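Side-chain contacts in fucoxanthin chlorophyll a/c-binding protein Lhcq11 (PDB 6L4U), which binds chlorophylls a and c and carotenoids including fucoxanthin, and probably harvests light for photosynthesis in a diatom, passing on the absorbed energy: residues E141-D144 against A145-G148; L228-A232 against T233-S237. All coordinates share one frame; numbering follows the deposited sequence.

Contact 1 of 2, residues E141-D144 against A145-G148; sequences EAWD and AVPG. With DD6 ((3S,3'R,5R,6S,7cis)-7',8'-didehydro-5,6-dihydro-5,6-epoxy-beta,beta-carotene-3,3'-diol), chain B.
Val146 N donates to Trp143 O at 3.2 Å, a bond that closes a four-residue type I beta turn, Trp143 to Val146, where helix 140-144 gives way to loop. The N-H comes from above the carbonyl plane, 68° out of it, and misses the lone pairs. Two residues earlier, Glu141 O accepts weak bonds from Ala145 N at 3.4 Å and from Asp144 N. The methyl CG2 of Val146 lies against the carbonyl oxygens of Ala142 and Trp143, 3.5 Å from Ala142 O, and meets the indole of Trp143 obliquely, 4.2 Å from CD1. In this three-helix light-harvesting fold the turn links short helix 140-144 to the long helix 148-171, with Pro147 as the N-cap residue of the latter. With CG anti to its own N (chi1 -160°), Trp143 turns its indole to the end ring of the carotenoid DD6. There the methyl C22 lies 4.0 Å above one face, offset toward the rim, while Trp143 CB packs on the hydroxyl oxygen O2 of DD6 at 3.3 Å. Lys151 adds a cation-pi contact to the indole, and separate chlorophyll a molecules touch Ala142 with Val146, Trp143, and Pro147.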
ATOM      1  N   GLU Y 141     -40.609 -25.267 -56.537  1.00 72.06           N
ATOM      2  CA  GLU Y 141     -41.250 -26.000 -55.454  1.00 72.06           C
ATOM      3  C   GLU Y 141     -40.685 -27.403 -55.291  1.00 72.06           C
ATOM      4  O   GLU Y 141     -40.854 -28.004 -54.225  1.00 72.06           O
ATOM      5  CB  GLU Y 141     -42.768 -26.080 -55.671  1.00 72.06           C
ATOM      6  CG  GLU Y 141     -43.499 -24.744 -55.880  1.00 72.06           C
ATOM      7  CD  GLU Y 141     -43.443 -24.225 -57.310  1.00 72.06           C
ATOM      8  OE1 GLU Y 141     -43.168 -25.029 -58.226  1.00 72.06           O
ATOM      9  OE2 GLU Y 141     -43.674 -23.014 -57.513  1.00 72.06           O
ATOM     10  N   ALA Y 142     -40.018 -27.936 -56.318  1.00 73.40           N
ATOM     11  CA  ALA Y 142     -39.513 -29.302 -56.246  1.00 73.40           C
ATOM     12  C   ALA Y 142     -38.305 -29.410 -55.327  1.00 73.40           C
ATOM     13  O   ALA Y 142     -38.072 -30.471 -54.735  1.00 73.40           O
ATOM     14  CB  ALA Y 142     -39.163 -29.807 -57.646  1.00 73.40           C
ATOM     15  N   TRP Y 143     -37.528 -28.335 -55.193  1.00 78.22           N
ATOM     16  CA  TRP Y 143     -36.394 -28.368 -54.280  1.00 78.22           C
ATOM     17  C   TRP Y 143     -36.839 -28.228 -52.831  1.00 78.22           C
ATOM     18  O   TRP Y 143     -36.168 -28.739 -51.930  1.00 78.22           O
ATOM     19  CB  TRP Y 143     -35.392 -27.270 -54.637  1.00 78.22           C
ATOM     20  CG  TRP Y 143     -34.027 -27.518 -54.088  1.00 78.22           C
ATOM     21  CD1 TRP Y 143     -33.286 -28.657 -54.213  1.00 78.22           C
ATOM     22  CD2 TRP Y 143     -33.236 -26.607 -53.320  1.00 78.22           C
ATOM     23  NE1 TRP Y 143     -32.080 -28.511 -53.571  1.00 78.22           N
ATOM     24  CE2 TRP Y 143     -32.025 -27.261 -53.014  1.00 78.22           C
ATOM     25  CE3 TRP Y 143     -33.432 -25.302 -52.860  1.00 78.22           C
ATOM     26  CZ2 TRP Y 143     -31.018 -26.655 -52.269  1.00 78.22           C
ATOM     27  CZ3 TRP Y 143     -32.429 -24.700 -52.122  1.00 78.22           C
ATOM     28  CH2 TRP Y 143     -31.238 -25.377 -51.834  1.00 78.22           C
ATOM     29  N   ASP Y 144     -37.962 -27.547 -52.589  1.00 74.60           N
ATOM     30  CA  ASP Y 144     -38.469 -27.384 -51.230  1.00 74.60           C
ATOM     31  C   ASP Y 144     -39.027 -28.682 -50.659  1.00 74.60           C
ATOM     32  O   ASP Y 144     -39.047 -28.847 -49.436  1.00 74.60           O
ATOM     33  CB  ASP Y 144     -39.542 -26.296 -51.199  1.00 74.60           C
ATOM     34  CG  ASP Y 144     -38.978 -24.916 -51.468  1.00 74.60           C
ATOM     35  OD1 ASP Y 144     -37.812 -24.663 -51.095  1.00 74.60           O
ATOM     36  OD2 ASP Y 144     -39.693 -24.086 -52.068  1.00 74.60           O
ATOM     37  N   ALA Y 145     -39.475 -29.602 -51.511  1.00 67.38           N
ATOM     38  CA  ALA Y 145     -39.938 -30.911 -51.065  1.00 67.38           C
ATOM     39  C   ALA Y 145     -38.796 -31.837 -50.672  1.00 67.38           C
ATOM     40  O   ALA Y 145     -39.046 -32.872 -50.046  1.00 67.38           O
ATOM     41  CB  ALA Y 145     -40.783 -31.571 -52.157  1.00 67.38           C
ATOM     42  N   VAL Y 146     -37.565 -31.498 -51.026  1.00 69.93           N
ATOM     43  CA  VAL Y 146     -36.405 -32.288 -50.614  1.00 69.93           C
ATOM     44  C   VAL Y 146     -36.155 -32.043 -49.128  1.00 69.93           C
ATOM     45  O   VAL Y 146     -36.140 -30.880 -48.695  1.00 69.93           O
ATOM     46  CB  VAL Y 146     -35.185 -31.913 -51.447  1.00 69.93           C
ATOM     47  CG1 VAL Y 146     -34.014 -32.825 -51.133  1.00 69.93           C
ATOM     48  CG2 VAL Y 146     -35.527 -31.968 -52.927  1.00 69.93           C
ATOM     49  N   PRO Y 147     -35.979 -33.096 -48.318  1.00 68.55           N
ATOM     50  CA  PRO Y 147     -35.770 -32.894 -46.877  1.00 68.55           C
ATOM     51  C   PRO Y 147     -34.420 -32.286 -46.538  1.00 68.55           C
ATOM     52  O   PRO Y 147     -33.565 -32.117 -47.414  1.00 68.55           O
ATOM     53  CB  PRO Y 147     -35.893 -34.314 -46.303  1.00 68.55           C
ATOM     54  CG  PRO Y 147     -36.628 -35.087 -47.342  1.00 68.55           C
ATOM     55  CD  PRO Y 147     -36.186 -34.515 -48.645  1.00 68.55           C
ATOM     56  N   GLY Y 148     -34.227 -31.954 -45.258  1.00 66.17           N
ATOM     57  CA  GLY Y 148     -32.942 -31.444 -44.813  1.00 66.17           C
ATOM     58  C   GLY Y 148     -31.838 -32.478 -44.883  1.00 66.17           C
ATOM     59  O   GLY Y 148     -30.664 -32.128 -45.022  1.00 66.17           O
TER
HETATM   60  C   DD6 B 314     -25.580 -17.137 -67.776  1.00 69.88           C
HETATM   61  C1  DD6 B 314     -24.560 -16.855 -66.615  1.00 69.88           C
HETATM   62  C10 DD6 B 314     -27.595 -25.084 -61.455  1.00 69.88           C
HETATM   63  C11 DD6 B 314     -29.128 -24.938 -60.748  1.00 69.88           C
HETATM   64  C12 DD6 B 314     -29.960 -24.222 -61.787  1.00 69.88           C
HETATM   65  C13 DD6 B 314     -29.494 -26.149 -60.515  1.00 69.88           C
HETATM   66  C14 DD6 B 314     -30.752 -26.807 -60.206  1.00 69.88           C
HETATM   67  C15 DD6 B 314     -32.211 -26.356 -60.072  1.00 69.88           C
HETATM   68  C16 DD6 B 314     -32.460 -26.180 -58.585  1.00 69.88           C
HETATM   69  C17 DD6 B 314     -33.968 -26.068 -58.319  1.00 69.88           C
HETATM   70  C18 DD6 B 314     -34.858 -27.200 -58.789  1.00 69.88           C
HETATM   71  C19 DD6 B 314     -34.436 -27.877 -60.084  1.00 69.88           C
HETATM   72  C2  DD6 B 314     -24.172 -18.091 -65.941  1.00 69.88           C
HETATM   73  C20 DD6 B 314     -33.131 -27.286 -60.863  1.00 69.88           C
HETATM   74  C21 DD6 B 314     -32.523 -28.363 -61.565  1.00 69.88           C
HETATM   75  C22 DD6 B 314     -31.817 -27.175 -57.662  1.00 69.88           C
HETATM   76  C23 DD6 B 314     -31.851 -24.656 -58.162  1.00 69.88           C
HETATM   77  C24 DD6 B 314     -23.259 -16.133 -67.220  1.00 69.88           C
HETATM   78  C25 DD6 B 314     -23.429 -15.102 -68.034  1.00 69.88           C
HETATM   79  C26 DD6 B 314     -22.313 -14.372 -68.621  1.00 69.88           C
HETATM   80  C27 DD6 B 314     -22.325 -13.668 -69.730  1.00 69.88           C
HETATM   81  C28 DD6 B 314     -23.767 -13.748 -70.368  1.00 69.88           C
HETATM   82  C29 DD6 B 314     -21.018 -13.206 -69.771  1.00 69.88           C
HETATM   83  C3  DD6 B 314     -25.357 -19.067 -65.530  1.00 69.88           C
HETATM   84  C30 DD6 B 314     -19.710 -12.714 -69.852  1.00 69.88           C
HETATM   85  C31 DD6 B 314     -18.844 -11.833 -70.788  1.00 69.88           C
HETATM   86  C32 DD6 B 314     -18.747 -10.331 -70.239  1.00 69.88           C
HETATM   87  C33 DD6 B 314     -17.634  -9.516 -70.888  1.00 69.88           C
HETATM   88  C34 DD6 B 314     -16.304 -10.263 -70.901  1.00 69.88           C
HETATM   89  C35 DD6 B 314     -16.460 -11.637 -71.641  1.00 69.88           C
HETATM   90  C36 DD6 B 314     -17.515 -12.505 -70.936  1.00 69.88           C
HETATM   91  C37 DD6 B 314     -17.715 -13.759 -71.746  1.00 69.88           C
HETATM   92  C4  DD6 B 314     -25.063 -20.294 -65.139  1.00 69.88           C
HETATM   93  C40 DD6 B 314     -20.099  -9.641 -70.531  1.00 69.88           C
HETATM   94  C41 DD6 B 314     -18.517 -10.349 -68.756  1.00 69.88           C
HETATM   95  C5  DD6 B 314     -26.117 -21.298 -64.731  1.00 69.88           C
HETATM   96  C6  DD6 B 314     -25.832 -21.936 -63.303  1.00 69.88           C
HETATM   97  C7  DD6 B 314     -24.342 -22.182 -63.126  1.00 69.88           C
HETATM   98  C8  DD6 B 314     -26.520 -23.222 -63.112  1.00 69.88           C
HETATM   99  C9  DD6 B 314     -26.842 -23.635 -61.789  1.00 69.88           C
HETATM  100  O1  DD6 B 314     -32.686 -25.989 -61.448  1.00 69.88           O
HETATM  101  O2  DD6 B 314     -34.937 -28.294 -57.722  1.00 69.88           O
HETATM  102  O4  DD6 B 314     -15.346  -9.500 -71.562  1.00 69.88           O

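Contact 2 of 2, residues L228-A232 against T233-S237; sequences LYCAA and TIPGS. With CLA (chlorophyll a), chain C.
Where helix 208-230 gives way to loop, the chain curls back so that the CA atoms of Cys230 and Ile234 are 5.1 Å apart, but without a backbone hydrogen bond between 228-232 and 233-237. Thr233 CB stands 3.3 Å from Tyr229 O, with Ile234 CG1 also against this carbonyl oxygen. The same CG1 lies over a face of the Tyr229 ring in a CH-pi contact, 4.2 Å from the centroid and 26° off the ring normal, nearest to the CE2 and CZ side. Tyr229 has CG anti to the backbone N (chi1 -178°), which lays the phenol beside Ile234, five residues further on, whose CD1 reaches the hydroxyl. That hydroxyl, OH, is hydrogen-bonded to O2 of a DD6 carotenoid, so one end of the ring is anchored to pigment while a face is packed by the isoleucine. This is the C-terminal end of a long helix of the light-harvesting fold, and Leu228 there packs against Phe110 and Trp113 of helix 89-115. Beyond Tyr229, Cys230 and Pro235 form part of a chlorophyll a pocket that also includes Val238 and Pro239. Cys230 SG lies 3.7 Å from C3A of the chlorin and 3.8 Å from Pro235 CD, and this CD also packs on Cys230 O. Further round the pyrrolidine, Pro235 CG meets O2A of the chlorophyll propionate arm at 3.3 Å. With an alanine at Pro235, CG and CD would be gone, which would probably leave Cys230 SG and the propionate arm without this neighbour and the loop freer to turn.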
ATOM      1  N   LEU Y 228     -34.660 -19.737 -67.291  1.00 67.18           N
ATOM      2  CA  LEU Y 228     -35.619 -20.492 -66.488  1.00 67.18           C
ATOM      3  C   LEU Y 228     -35.650 -20.086 -65.016  1.00 67.18           C
ATOM      4  O   LEU Y 228     -36.513 -20.579 -64.281  1.00 67.18           O
ATOM      5  CB  LEU Y 228     -35.333 -21.988 -66.611  1.00 67.18           C
ATOM      6  CG  LEU Y 228     -35.836 -22.607 -67.918  1.00 67.18           C
ATOM      7  CD1 LEU Y 228     -35.630 -24.105 -67.926  1.00 67.18           C
ATOM      8  CD2 LEU Y 228     -37.303 -22.269 -68.156  1.00 67.18           C
ATOM      9  N   TYR Y 229     -34.748 -19.217 -64.566  1.00 71.13           N
ATOM     10  CA  TYR Y 229     -34.885 -18.567 -63.272  1.00 71.13           C
ATOM     11  C   TYR Y 229     -35.523 -17.190 -63.376  1.00 71.13           C
ATOM     12  O   TYR Y 229     -36.209 -16.763 -62.442  1.00 71.13           O
ATOM     13  CB  TYR Y 229     -33.519 -18.440 -62.586  1.00 71.13           C
ATOM     14  CG  TYR Y 229     -33.582 -17.823 -61.205  1.00 71.13           C
ATOM     15  CD1 TYR Y 229     -34.067 -18.545 -60.122  1.00 71.13           C
ATOM     16  CD2 TYR Y 229     -33.165 -16.514 -60.989  1.00 71.13           C
ATOM     17  CE1 TYR Y 229     -34.133 -17.980 -58.858  1.00 71.13           C
ATOM     18  CE2 TYR Y 229     -33.227 -15.941 -59.735  1.00 71.13           C
ATOM     19  CZ  TYR Y 229     -33.710 -16.679 -58.673  1.00 71.13           C
ATOM     20  OH  TYR Y 229     -33.771 -16.106 -57.423  1.00 71.13           O
ATOM     21  N   CYS Y 230     -35.325 -16.492 -64.491  1.00 73.06           N
ATOM     22  CA  CYS Y 230     -35.826 -15.133 -64.649  1.00 73.06           C
ATOM     23  C   CYS Y 230     -37.059 -15.063 -65.543  1.00 73.06           C
ATOM     24  O   CYS Y 230     -38.040 -14.403 -65.192  1.00 73.06           O
ATOM     25  CB  CYS Y 230     -34.711 -14.235 -65.198  1.00 73.06           C
ATOM     26  SG  CYS Y 230     -35.226 -12.566 -65.643  1.00 73.06           S
ATOM     27  N   ALA Y 231     -37.042 -15.744 -66.693  1.00 68.02           N
ATOM     28  CA  ALA Y 231     -38.185 -15.683 -67.602  1.00 68.02           C
ATOM     29  C   ALA Y 231     -39.361 -16.500 -67.083  1.00 68.02           C
ATOM     30  O   ALA Y 231     -40.496 -16.322 -67.539  1.00 68.02           O
ATOM     31  CB  ALA Y 231     -37.776 -16.155 -68.996  1.00 68.02           C
ATOM     32  N   ALA Y 232     -39.112 -17.402 -66.137  1.00 65.30           N
ATOM     33  CA  ALA Y 232     -40.202 -18.167 -65.555  1.00 65.30           C
ATOM     34  C   ALA Y 232     -40.674 -17.588 -64.229  1.00 65.30           C
ATOM     35  O   ALA Y 232     -41.884 -17.522 -63.984  1.00 65.30           O
ATOM     36  CB  ALA Y 232     -39.781 -19.625 -65.363  1.00 65.30           C
ATOM     37  N   THR Y 233     -39.754 -17.154 -63.367  1.00 69.97           N
ATOM     38  CA  THR Y 233     -40.081 -16.990 -61.957  1.00 69.97           C
ATOM     39  C   THR Y 233     -40.108 -15.540 -61.488  1.00 69.97           C
ATOM     40  O   THR Y 233     -41.138 -15.101 -60.969  1.00 69.97           O
ATOM     41  CB  THR Y 233     -39.095 -17.809 -61.114  1.00 69.97           C
ATOM     42  OG1 THR Y 233     -38.878 -19.080 -61.741  1.00 69.97           O
ATOM     43  CG2 THR Y 233     -39.634 -18.024 -59.707  1.00 69.97           C
ATOM     44  N   ILE Y 234     -39.025 -14.778 -61.638  1.00 71.77           N
ATOM     45  CA  ILE Y 234     -38.918 -13.547 -60.850  1.00 71.77           C
ATOM     46  C   ILE Y 234     -39.717 -12.398 -61.482  1.00 71.77           C
ATOM     47  O   ILE Y 234     -40.581 -11.852 -60.781  1.00 71.77           O
ATOM     48  CB  ILE Y 234     -37.441 -13.216 -60.543  1.00 71.77           C
ATOM     49  CG1 ILE Y 234     -36.774 -14.371 -59.795  1.00 71.77           C
ATOM     50  CG2 ILE Y 234     -37.334 -11.915 -59.754  1.00 71.77           C
ATOM     51  CD1 ILE Y 234     -37.402 -14.674 -58.457  1.00 71.77           C
ATOM     52  N   PRO Y 235     -39.517 -11.946 -62.775  1.00 72.96           N
ATOM     53  CA  PRO Y 235     -40.664 -11.339 -63.468  1.00 72.96           C
ATOM     54  C   PRO Y 235     -41.307 -12.280 -64.476  1.00 72.96           C
ATOM     55  O   PRO Y 235     -40.819 -13.393 -64.694  1.00 72.96           O
ATOM     56  CB  PRO Y 235     -40.065 -10.092 -64.127  1.00 72.96           C
ATOM     57  CG  PRO Y 235     -38.636 -10.364 -64.255  1.00 72.96           C
ATOM     58  CD  PRO Y 235     -38.286 -11.622 -63.527  1.00 72.96           C
ATOM     59  N   GLY Y 236     -42.406 -11.848 -65.092  1.00 65.93           N
ATOM     60  CA  GLY Y 236     -43.109 -12.683 -66.048  1.00 65.93           C
ATOM     61  C   GLY Y 236     -42.751 -12.497 -67.512  1.00 65.93           C
ATOM     62  O   GLY Y 236     -42.415 -13.469 -68.195  1.00 65.93           O
ATOM     63  N   SER Y 237     -42.812 -11.264 -68.008  1.00 71.56           N
ATOM     64  CA  SER Y 237     -42.768 -10.998 -69.450  1.00 71.56           C
ATOM     65  C   SER Y 237     -41.341 -10.721 -69.924  1.00 71.56           C
ATOM     66  O   SER Y 237     -41.050  -9.705 -70.556  1.00 71.56           O
ATOM     67  CB  SER Y 237     -43.693  -9.836 -69.797  1.00 71.56           C
ATOM     68  OG  SER Y 237     -43.209  -8.621 -69.253  1.00 71.56           O
TER
HETATM   69 MG   CLA C 309     -35.155  -9.836 -71.677  1.00 95.68          MG
HETATM   70  CHA CLA C 309     -36.669  -7.522 -69.598  1.00 95.68           C
HETATM   71  CHB CLA C 309     -33.502 -11.064 -68.989  1.00 95.68           C
HETATM   72  CHC CLA C 309     -33.898 -12.204 -73.717  1.00 95.68           C
HETATM   73  CHD CLA C 309     -37.367  -8.690 -74.404  1.00 95.68           C
HETATM   74  NA  CLA C 309     -35.120  -9.416 -69.645  1.00 95.68           N
HETATM   75  C1A CLA C 309     -35.653  -8.452 -68.983  1.00 95.68           C
HETATM   76  C2A CLA C 309     -35.208  -8.310 -67.539  1.00 95.68           C
HETATM   77  C3A CLA C 309     -34.201  -9.434 -67.404  1.00 95.68           C
HETATM   78  C4A CLA C 309     -34.285 -10.005 -68.779  1.00 95.68           C
HETATM   79  CMA CLA C 309     -32.804  -8.868 -67.180  1.00 95.68           C
HETATM   80  CAA CLA C 309     -36.287  -8.669 -66.523  1.00 95.68           C
HETATM   81  CBA CLA C 309     -36.338  -7.675 -65.372  1.00 95.68           C
HETATM   82  CGA CLA C 309     -35.650  -8.232 -64.147  1.00 95.68           C
HETATM   83  O1A CLA C 309     -34.485  -8.593 -64.187  1.00 95.68           O
HETATM   84  O2A CLA C 309     -36.374  -8.331 -62.891  1.00 95.68           O
HETATM   85  NB  CLA C 309     -33.841 -11.376 -71.397  1.00 95.68           N
HETATM   86  C1B CLA C 309     -33.373 -11.829 -70.234  1.00 95.68           C
HETATM   87  C2B CLA C 309     -32.745 -13.177 -70.273  1.00 95.68           C
HETATM   88  C3B CLA C 309     -32.870 -13.509 -71.707  1.00 95.68           C
HETATM   89  C4B CLA C 309     -33.561 -12.325 -72.292  1.00 95.68           C
HETATM   90  CMB CLA C 309     -32.138 -13.989 -69.161  1.00 95.68           C
HETATM   91  CAB CLA C 309     -32.433 -14.739 -72.408  1.00 95.68           C
HETATM   92  CBB CLA C 309     -33.319 -15.524 -72.991  1.00 95.68           C
HETATM   93  NC  CLA C 309     -35.657 -10.408 -73.595  1.00 95.68           N
HETATM   94  C1C CLA C 309     -34.843 -11.229 -74.289  1.00 95.68           C
HETATM   95  C2C CLA C 309     -34.917 -11.111 -75.766  1.00 95.68           C
HETATM   96  C3C CLA C 309     -35.937 -10.066 -75.960  1.00 95.68           C
HETATM   97  C4C CLA C 309     -36.325  -9.728 -74.563  1.00 95.68           C
HETATM   98  CMC CLA C 309     -34.137 -11.865 -76.810  1.00 95.68           C
HETATM   99  CAC CLA C 309     -36.476  -9.496 -77.248  1.00 95.68           C
HETATM  100  CBC CLA C 309     -35.564  -8.345 -77.609  1.00 95.68           C
HETATM  101  ND  CLA C 309     -36.673  -8.522 -72.016  1.00 95.68           N
HETATM  102  C1D CLA C 309     -37.482  -8.039 -73.099  1.00 95.68           C
HETATM  103  C2D CLA C 309     -38.372  -6.892 -72.783  1.00 95.68           C
HETATM  104  C3D CLA C 309     -38.023  -6.701 -71.349  1.00 95.68           C
HETATM  105  C4D CLA C 309     -37.080  -7.662 -71.008  1.00 95.68           C
HETATM  106  CMD CLA C 309     -39.375  -6.046 -73.521  1.00 95.68           C
HETATM  107  CAD CLA C 309     -38.308  -5.897 -70.137  1.00 95.68           C
HETATM  108  OBD CLA C 309     -39.135  -4.917 -70.068  1.00 95.68           O
HETATM  109  CBD CLA C 309     -37.464  -6.389 -69.029  1.00 95.68           C
HETATM  110  CGD CLA C 309     -36.584  -5.251 -68.604  1.00 95.68           C
HETATM  111  O1D CLA C 309     -35.407  -5.209 -68.917  1.00 95.68           O
HETATM  112  O2D CLA C 309     -37.165  -4.177 -67.809  1.00 95.68           O
HETATM  113  CED CLA C 309     -36.606  -2.867 -67.820  1.00 95.68           C

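How the contacts relate
Contact 1 comes first along the chain and contact 2 follows in series. Their centres are 20 Å apart and their nearest atoms about 7 Å, so they do not touch. Each lies where a helix ends: residues 141-148 lead from helix 140-144 into helix 148-171, and residues 228-237 leave helix 208-230. Pigment ties contact 1 to the helix leading to contact 2: the DD6 at Trp143 is hydrogen-bonded to Asp79 OD2 and its pocket also holds Met222 and Val225 of helix 208-230, whereas Tyr229 is hydrogen-bonded to another DD6. Different chlorophyll a molecules are touched at the two places, by Ala142 and Val146 in one and by Cys230 and Pro235 in the other.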